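Local coordinates for alpha-actinin-like protein 1 (PDB 5BVR) that binds actin filaments and helps form and organise the actin ring during cytokinesis, its two calponin-homology domains making up the actin-binding part held here, at residues T22-S25 against S31-D34. Numbering follows the deposited sequence.
Sequences TKLS and SVFD
In the first calponin-homology domain of the two-domain actin-binding domain, the chain leaves the opening helix, 11-25, and doubles back along it, and Leu24 near the helix end meets Ser31 and Val32 of the returning loop. The closest approach is between methyls: Leu24 CD1 lies 4.0 Å from Val32 CG2, a plain van der Waals contact in which the two side chains cross at about a right angle. With CG anti to its own carbonyl carbon and CD1 extended beyond it (chi2 175°), Leu24 brings that methyl to the loop. The same CD1 also sits beside the backbone of the preceding loop residue, 4.4 Å from Ser31 CA. On the Val32 side, CG1 stands anti to the backbone N (chi1 173°), and this leaves CG2 as the methyl presented to Leu24. Both apolar residues are buried. Val32 further packs on Thr17 and Phe20 of the same helix and on Leu44 of helix 43-53, so the Val32 side chain lies between helices 11-25 and 43-53, while Leu24 also touches Leu29 in the intervening loop. The returning backbone is tied to helix 11-25 as well, through a hydrogen bond from Val32 N to Asn21 OD1. Toward the more exposed side the link becomes polar and indirect. Ser25 OG, already hydrogen-bonded to Asn21 O one helical turn back, accepts a hydrogen bond from a water at 2.7 Å, and that water bridges to the loop, with its oxygen 2.7 Å from Ser31 OG.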
ATOM      1  N   THR A  22       3.450   3.838   7.673  1.00 22.59           N
ATOM      2  CA  THR A  22       3.753   5.102   7.000  1.00 22.22           C
ATOM      3  C   THR A  22       2.713   6.179   7.340  1.00 26.80           C
ATOM      4  O   THR A  22       3.031   7.358   7.436  1.00 24.50           O
ATOM      5  CB  THR A  22       3.862   4.970   5.454  1.00 26.94           C
ATOM      6  OG1 THR A  22       2.585   4.667   4.883  1.00 27.29           O
ATOM      7  CG2 THR A  22       4.874   3.933   5.072  1.00 26.26           C
ATOM      8  N   LYS A  23       1.461   5.775   7.521  1.00 24.06           N
ATOM      9  CA  LYS A  23       0.417   6.717   7.878  1.00 24.61           C
ATOM     10  C   LYS A  23       0.539   7.156   9.347  1.00 21.44           C
ATOM     11  O   LYS A  23       0.583   8.366   9.658  1.00 23.15           O
ATOM     12  CB  LYS A  23      -0.954   6.114   7.604  1.00 20.31           C
ATOM     13  CG  LYS A  23      -1.200   5.697   6.164  1.00 20.08           C
ATOM     14  CD  LYS A  23      -0.887   6.779   5.148  1.00 25.87           C
ATOM     15  CE  LYS A  23      -1.149   6.263   3.744  1.00 26.22           C
ATOM     16  NZ  LYS A  23      -0.862   7.316   2.736  1.00 31.96           N
ATOM     17  N   LEU A  24       0.620   6.185  10.246  1.00 21.20           N
ATOM     18  CA  LEU A  24       0.758   6.477  11.669  1.00 19.65           C
ATOM     19  C   LEU A  24       1.986   7.341  11.965  1.00 25.38           C
ATOM     20  O   LEU A  24       1.913   8.254  12.791  1.00 27.17           O
ATOM     21  CB  LEU A  24       0.853   5.185  12.471  1.00 24.44           C
ATOM     22  CG  LEU A  24      -0.395   4.308  12.534  1.00 21.99           C
ATOM     23  CD1 LEU A  24      -0.065   3.031  13.271  1.00 20.08           C
ATOM     24  CD2 LEU A  24      -1.532   5.042  13.224  1.00 24.26           C
ATOM     25  N   SER A  25       3.109   7.049  11.312  1.00 25.83           N
ATOM     26  CA  SER A  25       4.343   7.794  11.561  1.00 29.92           C
ATOM     27  C   SER A  25       4.232   9.244  11.119  1.00 40.68           C
ATOM     28  O   SER A  25       4.978  10.101  11.599  1.00 42.17           O
ATOM     29  CB  SER A  25       5.524   7.127  10.865  1.00 36.53           C
ATOM     30  OG  SER A  25       5.761   5.849  11.433  1.00 40.04           O
ATOM     31  N   SER A  31       3.748   2.423  16.348  1.00 29.03           N
ATOM     32  CA  SER A  31       3.584   1.533  15.202  1.00 28.14           C
ATOM     33  C   SER A  31       2.810   0.250  15.483  1.00 24.73           C
ATOM     34  O   SER A  31       2.642  -0.204  16.616  1.00 28.66           O
ATOM     35  CB  SER A  31       4.953   1.155  14.637  1.00 33.23           C
ATOM     36  OG  SER A  31       5.666   2.298  14.205  1.00 36.82           O
ATOM     37  N   VAL A  32       2.341  -0.328  14.388  1.00 20.49           N
ATOM     38  CA  VAL A  32       1.806  -1.667  14.373  1.00 21.60           C
ATOM     39  C   VAL A  32       2.987  -2.617  14.179  1.00 20.73           C
ATOM     40  O   VAL A  32       3.799  -2.413  13.276  1.00 23.60           O
ATOM     41  CB  VAL A  32       0.840  -1.850  13.184  1.00 21.25           C
ATOM     42  CG1 VAL A  32       0.380  -3.314  13.050  1.00 23.52           C
ATOM     43  CG2 VAL A  32      -0.359  -0.915  13.338  1.00 24.51           C
ATOM     44  N   PHE A  33       3.057  -3.648  15.010  1.00 23.48           N
ATOM     45  CA  PHE A  33       4.070  -4.694  14.850  1.00 27.41           C
ATOM     46  C   PHE A  33       3.429  -6.030  14.506  1.00 27.29           C
ATOM     47  O   PHE A  33       4.033  -6.862  13.817  1.00 27.76           O
ATOM     48  CB  PHE A  33       4.899  -4.801  16.125  1.00 33.55           C
ATOM     49  CG  PHE A  33       5.714  -3.572  16.403  1.00 34.67           C
ATOM     50  CD1 PHE A  33       6.891  -3.350  15.716  1.00 36.94           C
ATOM     51  CD2 PHE A  33       5.290  -2.627  17.319  1.00 43.68           C
ATOM     52  CE1 PHE A  33       7.646  -2.224  15.953  1.00 38.38           C
ATOM     53  CE2 PHE A  33       6.047  -1.491  17.560  1.00 42.25           C
ATOM     54  CZ  PHE A  33       7.223  -1.295  16.873  1.00 40.37           C
ATOM     55  N   ASP A  34       2.198  -6.220  14.966  1.00 21.96           N
ATOM     56  CA  ASP A  34       1.468  -7.466  14.765  1.00 23.80           C
ATOM     57  C   ASP A  34      -0.012  -7.174  14.600  1.00 25.48           C
ATOM     58  O   ASP A  34      -0.709  -6.850  15.572  1.00 24.81           O
ATOM     59  CB  ASP A  34       1.695  -8.395  15.968  1.00 24.90           C
ATOM     60  CG  ASP A  34       1.095  -9.784  15.772  1.00 37.11           C
ATOM     61  OD1 ASP A  34       0.358 -10.004  14.788  1.00 32.67           O
ATOM     62  OD2 ASP A  34       1.355 -10.658  16.631  1.00 42.23           O
TER
HETATM   63  O   HOH W   1       4.306   4.375  13.210  1.00 46.56           O